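Local coordinates for T-lymphoma invasion and metastasis-inducing protein 1 (Homo sapiens, PDB 4K2P) that probably activates Rac as a guanine nucleotide exchange factor and, through its PH and coiled-coil region, probably binds phosphoinositides and partner proteins such as Par-3, at residues T104-T107 / E108-W112; V69-E72 / N73-V76; I178-W181 / E182-E186. The protein carries 5 engineered substitutions. One frame throughout, in Å; residues are numbered along the deposited sequence.

Interaction 1 of 3, residues T104-T107 / E108-W112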
ATOM      1  N   THR A 104      14.817 -15.312   1.241  1.00 27.58           N
ATOM      2  CA  THR A 104      16.123 -15.942   1.057  1.00 26.92           C
ATOM      3  C   THR A 104      16.857 -15.511  -0.202  1.00 27.06           C
ATOM      4  O   THR A 104      18.057 -15.725  -0.318  1.00 28.66           O
ATOM      5  CB  THR A 104      15.981 -17.477   1.003  1.00 29.28           C
ATOM      6  OG1 THR A 104      14.896 -17.816   0.129  1.00 29.86           O
ATOM      7  CG2 THR A 104      15.702 -18.041   2.381  1.00 27.61           C
ATOM      8  N   SER A 105      16.136 -14.926  -1.153  1.00 27.94           N
ATOM      9  CA  SER A 105      16.733 -14.529  -2.425  1.00 30.48           C
ATOM     10  C   SER A 105      15.856 -13.529  -3.145  1.00 29.48           C
ATOM     11  O   SER A 105      14.715 -13.294  -2.762  1.00 27.13           O
ATOM     12  CB  SER A 105      16.965 -15.750  -3.326  1.00 35.16           C
ATOM     13  OG  SER A 105      15.735 -16.323  -3.733  1.00 34.64           O
ATOM     14  N   GLN A 106      16.394 -12.939  -4.201  1.00 29.67           N
ATOM     15  CA  GLN A 106      15.648 -11.977  -4.996  1.00 29.33           C
ATOM     16  C   GLN A 106      14.477 -12.667  -5.691  1.00 28.00           C
ATOM     17  O   GLN A 106      13.387 -12.103  -5.809  1.00 26.42           O
ATOM     18  CB  GLN A 106      16.571 -11.306  -6.021  1.00 35.64           C
ATOM     19  CG  GLN A 106      15.879 -10.281  -6.908  1.00 38.77           C
ATOM     20  CD  GLN A 106      15.188  -9.193  -6.111  1.00 37.90           C
ATOM     21  OE1 GLN A 106      15.607  -8.849  -5.006  1.00 36.18           O
ATOM     22  NE2 GLN A 106      14.113  -8.656  -6.664  1.00 39.54           N
ATOM     23  N   THR A 107      14.698 -13.896  -6.138  1.00 29.61           N
ATOM     24  CA  THR A 107      13.672 -14.636  -6.859  1.00 31.97           C
ATOM     25  C   THR A 107      12.477 -14.900  -5.948  1.00 27.96           C
ATOM     26  O   THR A 107      11.333 -14.678  -6.333  1.00 26.52           O
ATOM     27  CB  THR A 107      14.223 -15.966  -7.409  1.00 39.79           C
ATOM     28  OG1 THR A 107      15.132 -15.693  -8.480  1.00 43.91           O
ATOM     29  CG2 THR A 107      13.100 -16.861  -7.931  1.00 43.19           C
ATOM     30  N   GLU A 108      12.747 -15.334  -4.723  1.00 27.06           N
ATOM     31  CA  GLU A 108      11.679 -15.646  -3.788  1.00 26.35           C
ATOM     32  C   GLU A 108      10.949 -14.390  -3.348  1.00 25.00           C
ATOM     33  O   GLU A 108       9.736 -14.408  -3.136  1.00 21.98           O
ATOM     34  CB  GLU A 108      12.236 -16.384  -2.577  1.00 30.38           C
ATOM     35  CG  GLU A 108      11.178 -17.026  -1.716  1.00 34.33           C
ATOM     36  CD  GLU A 108      10.418 -18.147  -2.426  1.00 39.70           C
ATOM     37  OE1 GLU A 108      10.762 -18.513  -3.574  1.00 42.95           O
ATOM     38  OE2 GLU A 108       9.474 -18.675  -1.815  1.00 39.95           O
ATOM     39  N   LEU A 109      11.685 -13.294  -3.225  1.00 23.82           N
ATOM     40  CA  LEU A 109      11.080 -12.020  -2.877  1.00 22.40           C
ATOM     41  C   LEU A 109      10.070 -11.636  -3.946  1.00 19.86           C
ATOM     42  O   LEU A 109       8.946 -11.263  -3.638  1.00 19.98           O
ATOM     43  CB  LEU A 109      12.151 -10.936  -2.725  1.00 22.78           C
ATOM     44  CG  LEU A 109      11.676  -9.512  -2.415  1.00 23.02           C
ATOM     45  CD1 LEU A 109      12.752  -8.785  -1.634  1.00 23.95           C
ATOM     46  CD2 LEU A 109      11.354  -8.742  -3.680  1.00 24.55           C
ATOM     47  N   GLU A 110      10.473 -11.748  -5.203  1.00 22.75           N
ATOM     48  CA  GLU A 110       9.606 -11.398  -6.317  1.00 27.47           C
ATOM     49  C   GLU A 110       8.392 -12.314  -6.355  1.00 28.31           C
ATOM     50  O   GLU A 110       7.311 -11.896  -6.736  1.00 31.24           O
ATOM     51  CB  GLU A 110      10.359 -11.486  -7.646  1.00 32.28           C
ATOM     52  CG  GLU A 110      11.302 -10.325  -7.922  1.00 37.20           C
ATOM     53  CD  GLU A 110      12.291 -10.627  -9.043  1.00 45.51           C
ATOM     54  OE1 GLU A 110      12.230 -11.737  -9.617  1.00 51.74           O
ATOM     55  OE2 GLU A 110      13.123  -9.750  -9.359  1.00 46.28           O
ATOM     56  N   ASN A 111       8.569 -13.568  -5.959  1.00 27.34           N
ATOM     57  CA  ASN A 111       7.456 -14.508  -5.949  1.00 25.66           C
ATOM     58  C   ASN A 111       6.419 -14.151  -4.890  1.00 24.17           C
ATOM     59  O   ASN A 111       5.224 -14.326  -5.106  1.00 26.46           O
ATOM     60  CB  ASN A 111       7.961 -15.934  -5.736  1.00 28.43           C
ATOM     61  CG  ASN A 111       8.584 -16.516  -6.985  1.00 34.28           C
ATOM     62  OD1 ASN A 111       8.303 -16.069  -8.100  1.00 37.87           O
ATOM     63  ND2 ASN A 111       9.434 -17.524  -6.809  1.00 36.99           N
ATOM     64  N   TRP A 112       6.877 -13.658  -3.744  1.00 21.84           N
ATOM     65  CA  TRP A 112       5.972 -13.236  -2.682  1.00 19.21           C
ATOM     66  C   TRP A 112       5.205 -11.991  -3.126  1.00 22.84           C
ATOM     67  O   TRP A 112       4.001 -11.883  -2.896  1.00 23.84           O
ATOM     68  CB  TRP A 112       6.741 -12.969  -1.384  1.00 19.88           C
ATOM     69  CG  TRP A 112       6.863 -14.174  -0.500  1.00 21.43           C
ATOM     70  CD1 TRP A 112       7.992 -14.924  -0.260  1.00 23.58           C
ATOM     71  CD2 TRP A 112       5.811 -14.784   0.255  1.00 22.41           C
ATOM     72  NE1 TRP A 112       7.694 -15.963   0.601  1.00 24.65           N
ATOM     73  CE2 TRP A 112       6.365 -15.894   0.933  1.00 23.87           C
ATOM     74  CE3 TRP A 112       4.455 -14.499   0.428  1.00 22.66           C
ATOM     75  CZ2 TRP A 112       5.608 -16.710   1.767  1.00 25.38           C
ATOM     76  CZ3 TRP A 112       3.707 -15.321   1.253  1.00 25.49           C
ATOM     77  CH2 TRP A 112       4.284 -16.407   1.915  1.00 25.90           C
TER
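Gln106 and Glu110 slant across each other one turn apart at the start of helix 106-128. Their amide and carboxylate planes stand 80° apart. The chain of Gln106 starts with CG anti to the backbone N (chi1 180°) and bends at chi2, which brings the amide round to Glu110. Gln106 NE2 donates to Glu110 OE2 at 3.1 Å. The bond is nearly straight, 175° at the hydrogen, and OE2 lies in the amide plane. The donor, in contrast, sits above the carboxylate plane. This is the N-terminal end of the C-terminal helix of the PH fold, and Ser105 is its N-cap. Ser105 OG accepts from Glu108 N at 3.3 Å. Ser105 O accepts from Leu109 N at 3.1 Å. An alanine here removes the hydroxyl, and Glu108 N would probably be left without its capping acceptor at the start of the helix. Thr107 and Asn111 run side by side and point the same way, with Thr107 CG2 3.9 Å from Asn111 ND2. Thr104 and Glu108 are likewise alongside, Thr104 OG1 lying 4.1 Å from Glu108 CB. The carboxylate of Glu108 forms a salt bridge to Lys10, which also makes a cation-pi contact with Trp112.

Interaction 2 of 3, residues V69-E72 / N73-V76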
ATOM      1  N   VAL A  69      -3.185 -11.446   9.167  1.00 32.70           N
ATOM      2  CA  VAL A  69      -3.178 -10.087   8.653  1.00 31.81           C
ATOM      3  C   VAL A  69      -3.982 -10.056   7.369  1.00 29.42           C
ATOM      4  O   VAL A  69      -3.678 -10.762   6.416  1.00 26.34           O
ATOM      5  CB  VAL A  69      -1.744  -9.575   8.386  1.00 32.90           C
ATOM      6  CG1 VAL A  69      -1.775  -8.151   7.851  1.00 32.87           C
ATOM      7  CG2 VAL A  69      -0.902  -9.645   9.661  1.00 34.24           C
ATOM      8  N   TRP A  70      -5.013  -9.227   7.364  1.00 30.63           N
ATOM      9  CA  TRP A  70      -5.863  -9.021   6.198  1.00 33.51           C
ATOM     10  C   TRP A  70      -5.161  -8.110   5.202  1.00 30.68           C
ATOM     11  O   TRP A  70      -4.789  -6.999   5.553  1.00 32.08           O
ATOM     12  CB  TRP A  70      -7.190  -8.419   6.647  1.00 37.41           C
ATOM     13  CG  TRP A  70      -8.221  -8.255   5.577  1.00 42.72           C
ATOM     14  CD1 TRP A  70      -8.663  -9.202   4.697  1.00 44.21           C
ATOM     15  CD2 TRP A  70      -8.960  -7.064   5.292  1.00 46.87           C
ATOM     16  NE1 TRP A  70      -9.628  -8.667   3.878  1.00 47.79           N
ATOM     17  CE2 TRP A  70      -9.829  -7.357   4.224  1.00 49.29           C
ATOM     18  CE3 TRP A  70      -8.967  -5.775   5.838  1.00 50.19           C
ATOM     19  CZ2 TRP A  70     -10.693  -6.408   3.686  1.00 53.60           C
ATOM     20  CZ3 TRP A  70      -9.824  -4.835   5.303  1.00 53.88           C
ATOM     21  CH2 TRP A  70     -10.678  -5.156   4.239  1.00 55.42           C
ATOM     22  N   VAL A  71      -4.989  -8.565   3.965  1.00 28.94           N
ATOM     23  CA  VAL A  71      -4.137  -7.852   3.016  1.00 27.34           C
ATOM     24  C   VAL A  71      -4.865  -7.408   1.753  1.00 28.79           C
ATOM     25  O   VAL A  71      -4.215  -7.068   0.766  1.00 29.73           O
ATOM     26  CB  VAL A  71      -2.919  -8.715   2.593  1.00 29.32           C
ATOM     27  CG1 VAL A  71      -2.122  -9.128   3.820  1.00 29.48           C
ATOM     28  CG2 VAL A  71      -3.345  -9.933   1.808  1.00 28.23           C
ATOM     29  N   GLU A  72      -6.197  -7.385   1.783  1.00 28.86           N
ATOM     30  CA  GLU A  72      -6.958  -6.814   0.671  1.00 30.93           C
ATOM     31  C   GLU A  72      -6.505  -5.376   0.466  1.00 27.63           C
ATOM     32  O   GLU A  72      -6.284  -4.658   1.432  1.00 26.39           O
ATOM     33  CB  GLU A  72      -8.474  -6.851   0.927  1.00 37.24           C
ATOM     34  CG  GLU A  72      -9.184  -8.059   0.330  1.00 43.98           C
ATOM     35  CD  GLU A  72     -10.705  -8.028   0.494  1.00 48.40           C
ATOM     36  OE1 GLU A  72     -11.318  -6.942   0.413  1.00 45.98           O
ATOM     37  OE2 GLU A  72     -11.292  -9.110   0.705  1.00 54.26           O
ATOM     38  N   ASN A  73      -6.317  -4.987  -0.787  1.00 27.48           N
ATOM     39  CA  ASN A  73      -5.976  -3.609  -1.153  1.00 29.28           C
ATOM     40  C   ASN A  73      -4.659  -3.142  -0.529  1.00 27.06           C
ATOM     41  O   ASN A  73      -4.499  -1.978  -0.175  1.00 27.94           O
ATOM     42  CB  ASN A  73      -7.118  -2.656  -0.776  1.00 30.36           C
ATOM     43  CG  ASN A  73      -8.373  -2.902  -1.594  1.00 33.08           C
ATOM     44  OD1 ASN A  73      -8.314  -3.042  -2.816  1.00 34.72           O
ATOM     45  ND2 ASN A  73      -9.513  -2.955  -0.927  1.00 32.99           N
ATOM     46  N   SER A  74      -3.707  -4.065  -0.430  1.00 24.82           N
ATOM     47  CA  SER A  74      -2.371  -3.769   0.070  1.00 23.84           C
ATOM     48  C   SER A  74      -1.402  -3.394  -1.051  1.00 23.43           C
ATOM     49  O   SER A  74      -1.698  -3.554  -2.234  1.00 25.44           O
ATOM     50  CB  SER A  74      -1.813  -4.970   0.829  1.00 24.83           C
ATOM     51  OG  SER A  74      -2.528  -5.188   2.025  1.00 28.46           O
ATOM     52  N   ILE A  75      -0.245  -2.876  -0.661  1.00 21.41           N
ATOM     53  CA  ILE A  75       0.881  -2.719  -1.563  1.00 25.39           C
ATOM     54  C   ILE A  75       2.067  -3.446  -0.943  1.00 19.68           C
ATOM     55  O   ILE A  75       2.271  -3.400   0.259  1.00 20.18           O
ATOM     56  CB  ILE A  75       1.243  -1.232  -1.802  1.00 27.84           C
ATOM     57  CG1 ILE A  75       0.127  -0.518  -2.570  1.00 35.39           C
ATOM     58  CG2 ILE A  75       2.549  -1.112  -2.585  1.00 31.87           C
ATOM     59  CD1 ILE A  75       0.274   1.014  -2.610  1.00 36.88           C
ATOM     60  N   VAL A  76       2.865  -4.094  -1.777  1.00 21.43           N
ATOM     61  CA  VAL A  76       4.079  -4.737  -1.328  1.00 20.78           C
ATOM     62  C   VAL A  76       5.202  -4.129  -2.156  1.00 22.42           C
ATOM     63  O   VAL A  76       5.058  -3.955  -3.366  1.00 22.58           O
ATOM     64  CB  VAL A  76       4.047  -6.272  -1.488  1.00 23.35           C
ATOM     65  CG1 VAL A  76       5.222  -6.899  -0.758  1.00 21.79           C
ATOM     66  CG2 VAL A  76       2.742  -6.846  -0.956  1.00 25.28           C
TER
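Ser74 turns its side chain back onto the carbonyl of Val71. Its CB points toward that residue and lies 3.2 Å from Val71 O. From CB, the hydroxyl swings beside the backbone N of Ser74, anti to its carbonyl carbon (chi1 -68°). Backbone N and hydroxyl therefore face the same acceptor. At the tip, Ser74 OG donates to Val71 O at 2.8 Å. The donor comes from above the carbonyl plane, at a C=O...O angle of 98°. OG also rests 3.6 Å from Val71 CB. Ser74 N adds a weak bond to Val71 O at 3.3 Å, so two donors of one residue grip a single oxygen. The residues Val71 to Ser74 form a type II beta turn, with Asn73 at its third position in a left-handed conformation (phi 60°). In the PH fold the turn joins strand 67-70, paired with 47-51, to strand 75-78, paired with 88-92. It carries the chain from the first sheet of the sandwich to the second. Glu72 lays its CB over one face of the Trp70 ring, 3.2 Å above the plane and toward the rim. Its carboxylate has a long, weak ion pair with Arg126. Asn73 OD1 takes a weak hydrogen bond from Arg194, and Ser74 O bonds to the hydroxyl of Tyr198. These last two partners lie on helix 168-203, so the turn meets the coiled-coil part of the chain.

Interaction 3 of 3, residues I178-W181 / E182-E186. With CA (calcium ion), chain E.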
ATOM      1  N   ILE A 178      -8.614  23.870  -2.674  1.00 30.15           N
ATOM      2  CA  ILE A 178      -7.315  23.525  -3.232  1.00 29.33           C
ATOM      3  C   ILE A 178      -6.694  22.413  -2.382  1.00 29.36           C
ATOM      4  O   ILE A 178      -6.150  21.433  -2.909  1.00 27.12           O
ATOM      5  CB  ILE A 178      -6.403  24.768  -3.307  1.00 29.37           C
ATOM      6  CG1 ILE A 178      -6.906  25.695  -4.415  1.00 28.14           C
ATOM      7  CG2 ILE A 178      -4.943  24.389  -3.581  1.00 28.84           C
ATOM      8  CD1 ILE A 178      -6.385  27.106  -4.328  1.00 29.17           C
ATOM      9  N   PHE A 179      -6.827  22.530  -1.066  1.00 29.27           N
ATOM     10  CA  PHE A 179      -6.262  21.521  -0.180  1.00 29.01           C
ATOM     11  C   PHE A 179      -7.057  20.218  -0.243  1.00 28.02           C
ATOM     12  O   PHE A 179      -6.477  19.144  -0.063  1.00 28.42           O
ATOM     13  CB  PHE A 179      -6.185  22.046   1.255  1.00 29.39           C
ATOM     14  CG  PHE A 179      -5.225  23.209   1.433  1.00 29.20           C
ATOM     15  CD1 PHE A 179      -4.215  23.456   0.508  1.00 29.13           C
ATOM     16  CD2 PHE A 179      -5.327  24.035   2.533  1.00 29.33           C
ATOM     17  CE1 PHE A 179      -3.338  24.515   0.674  1.00 30.79           C
ATOM     18  CE2 PHE A 179      -4.451  25.098   2.710  1.00 31.76           C
ATOM     19  CZ  PHE A 179      -3.450  25.335   1.779  1.00 32.25           C
ATOM     20  N   VAL A 180      -8.364  20.297  -0.505  1.00 27.55           N
ATOM     21  CA  VAL A 180      -9.173  19.087  -0.711  1.00 25.46           C
ATOM     22  C   VAL A 180      -8.698  18.367  -1.967  1.00 23.75           C
ATOM     23  O   VAL A 180      -8.525  17.152  -1.964  1.00 22.92           O
ATOM     24  CB  VAL A 180     -10.696  19.390  -0.832  1.00 28.99           C
ATOM     25  CG1 VAL A 180     -11.475  18.174  -1.341  1.00 29.19           C
ATOM     26  CG2 VAL A 180     -11.261  19.820   0.508  1.00 31.18           C
ATOM     27  N   TRP A 181      -8.483  19.123  -3.036  1.00 23.16           N
ATOM     28  CA  TRP A 181      -8.068  18.554  -4.310  1.00 22.54           C
ATOM     29  C   TRP A 181      -6.666  17.957  -4.208  1.00 22.98           C
ATOM     30  O   TRP A 181      -6.360  16.934  -4.821  1.00 22.46           O
ATOM     31  CB  TRP A 181      -8.108  19.608  -5.411  1.00 22.80           C
ATOM     32  CG  TRP A 181      -9.500  19.955  -5.869  1.00 24.31           C
ATOM     33  CD1 TRP A 181     -10.517  19.082  -6.167  1.00 25.39           C
ATOM     34  CD2 TRP A 181     -10.018  21.266  -6.101  1.00 25.16           C
ATOM     35  NE1 TRP A 181     -11.634  19.778  -6.565  1.00 26.57           N
ATOM     36  CE2 TRP A 181     -11.355  21.119  -6.531  1.00 28.10           C
ATOM     37  CE3 TRP A 181      -9.484  22.554  -5.984  1.00 24.86           C
ATOM     38  CZ2 TRP A 181     -12.163  22.212  -6.838  1.00 29.83           C
ATOM     39  CZ3 TRP A 181     -10.285  23.633  -6.286  1.00 26.16           C
ATOM     40  CH2 TRP A 181     -11.613  23.457  -6.711  1.00 29.28           C
ATOM     41  N   GLU A 182      -5.813  18.611  -3.431  1.00 23.15           N
ATOM     42  CA  GLU A 182      -4.461  18.138  -3.211  1.00 24.73           C
ATOM     43  C   GLU A 182      -4.500  16.756  -2.551  1.00 23.28           C
ATOM     44  O   GLU A 182      -3.792  15.831  -2.952  1.00 24.22           O
ATOM     45  CB  GLU A 182      -3.711  19.134  -2.340  1.00 29.77           C
ATOM     46  CG  GLU A 182      -2.277  18.784  -2.075  1.00 36.81           C
ATOM     47  CD  GLU A 182      -1.564  19.891  -1.342  1.00 45.84           C
ATOM     48  OE1 GLU A 182      -1.955  20.203  -0.198  1.00 47.84           O
ATOM     49  OE2 GLU A 182      -0.629  20.465  -1.927  1.00 50.89           O
ATOM     50  N   GLN A 183      -5.351  16.633  -1.545  1.00 22.22           N
ATOM     51  CA  GLN A 183      -5.525  15.393  -0.818  1.00 28.05           C
ATOM     52  C   GLN A 183      -6.172  14.305  -1.684  1.00 25.76           C
ATOM     53  O   GLN A 183      -5.792  13.132  -1.607  1.00 25.81           O
ATOM     54  CB  GLN A 183      -6.350  15.669   0.435  1.00 37.73           C
ATOM     55  CG  GLN A 183      -6.231  14.620   1.505  1.00 48.38           C
ATOM     56  CD  GLN A 183      -6.216  15.215   2.897  1.00 59.74           C
ATOM     57  OE1 GLN A 183      -7.090  14.929   3.715  1.00 65.52           O
ATOM     58  NE2 GLN A 183      -5.215  16.042   3.176  1.00 62.82           N
ATOM     59  N   ASN A 184      -7.140  14.702  -2.509  1.00 22.17           N
ATOM     60  CA  ASN A 184      -7.807  13.781  -3.425  1.00 23.05           C
ATOM     61  C   ASN A 184      -6.804  13.190  -4.386  1.00 22.98           C
ATOM     62  O   ASN A 184      -6.864  12.012  -4.715  1.00 22.50           O
ATOM     63  CB  ASN A 184      -8.910  14.470  -4.229  1.00 23.10           C
ATOM     64  CG  ASN A 184     -10.118  14.822  -3.397  1.00 26.45           C
ATOM     65  OD1 ASN A 184     -10.245  14.404  -2.253  1.00 25.75           O
ATOM     66  ND2 ASN A 184     -11.028  15.586  -3.980  1.00 31.20           N
ATOM     67  N   LEU A 185      -5.890  14.037  -4.845  1.00 23.31           N
ATOM     68  CA  LEU A 185      -4.909  13.648  -5.842  1.00 23.57           C
ATOM     69  C   LEU A 185      -3.877  12.692  -5.237  1.00 22.83           C
ATOM     70  O   LEU A 185      -3.414  11.783  -5.913  1.00 22.10           O
ATOM     71  CB  LEU A 185      -4.246  14.894  -6.440  1.00 25.56           C
ATOM     72  CG  LEU A 185      -5.156  15.650  -7.407  1.00 25.73           C
ATOM     73  CD1 LEU A 185      -4.624  17.044  -7.715  1.00 27.46           C
ATOM     74  CD2 LEU A 185      -5.329  14.870  -8.695  1.00 26.77           C
ATOM     75  N   GLU A 186      -3.547  12.874  -3.964  1.00 23.40           N
ATOM     76  CA  GLU A 186      -2.687  11.928  -3.262  1.00 25.88           C
ATOM     77  C   GLU A 186      -3.317  10.549  -3.224  1.00 26.13           C
ATOM     78  O   GLU A 186      -2.646   9.544  -3.451  1.00 25.96           O
ATOM     79  CB  GLU A 186      -2.419  12.367  -1.832  1.00 30.24           C
ATOM     80  CG  GLU A 186      -1.382  13.440  -1.671  1.00 34.14           C
ATOM     81  CD  GLU A 186      -1.115  13.721  -0.205  1.00 35.61           C
ATOM     82  OE1 GLU A 186      -2.094  13.906   0.547  1.00 38.13           O
ATOM     83  OE2 GLU A 186       0.061  13.715   0.207  1.00 32.80           O
TER
HETATM   84 CA    CA E1001     -11.037  13.640  -0.219  1.00 53.24          CA
HETATM   85  O   HOH W   1      -3.742  18.873   1.321  1.00 44.53           O
HETATM   86  O   HOH W   2      -9.674  15.513   0.350  1.00 35.45           O
HETATM   87  O   HOH W   3     -12.433  11.847   0.672  1.00 39.86           O
HETATM   88  O   HOH W   4     -12.284  14.878   1.458  1.00 45.28           O
HETATM   89  O   HOH W   5      -9.528  11.842  -0.872  1.00 46.96           O
HETATM   90  O   HOH W   6     -12.905  13.702  -1.804  1.00 39.96           O
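Asn184 carries its CG beside its own backbone N, anti to the carbonyl carbon (chi1 -71°), which turns the amide back along helix 168-203 toward Val180. The two side chains lie alongside and point the same way. Val180 CG1 packs 3.7 Å from Asn184 ND2. The oxygen end of the amide faces a calcium ion, which Asn184 OD1 binds at 2.3 Å. Five waters complete the ligands found, at 2.4 to 2.5 Å. One of them, water 2, also donates to Val180 O at 3.1 Å, so it ties the metal to the helix backbone. Val180 O takes the helical bond from Asn184 N as well. The nitrogen end of the amide donates to Asp151 of helix 133-161. This fixes which way round the amide sits, and makes Asp151 a second-shell residue of the metal site. Trp181 packs against the same helix, touching Asp151, Leu154 and Lys155. Its ring plane stands 78° from the amide of Asn184. The two helices form the antiparallel coiled coil of this CC-Ex region.

Phe179 and Glu182, on the same turns of the helix, make a contact without the metal. Glu182 sends out an extended chain with CG anti to the backbone N, which sets its carboxylate beside the ring of Phe179. The two planes are only 8° apart, with Phe179 CD1 4.0 Å from Glu182 OE1. Water 1 donates both to Glu182 OE1, at 2.7 Å, and to Phe179 O.

The protein supplies one ligand, a neutral amide oxygen; the other five found are waters. The negative charge of Asp151, bonded to the other end of the amide, would probably polarise the amide and make OD1 a more negative donor to the calcium. The mostly aqueous shell is consistent with a loosely held surface ion.

Interactions 1 and 2 both belong to the PH domain, while interaction 3 lies on the coiled coil. The centres of interactions 1 and 2 are about 18 Å apart. Their nearest atoms are about 6 Å apart and do not touch, but helix 106-128, which interaction 1 begins, packs further along against the turn of interaction 2. Helix 168-203 makes the other connection. It carries the calcium site of interaction 3 and, further on, the residues that meet the 71-74 turn. The centres of interactions 2 and 3 are about 24 Å apart. Interactions 1 and 3 lie on opposite sides of the chain's centre, about 36 Å apart between centres, so the calcium is remote from interaction 1.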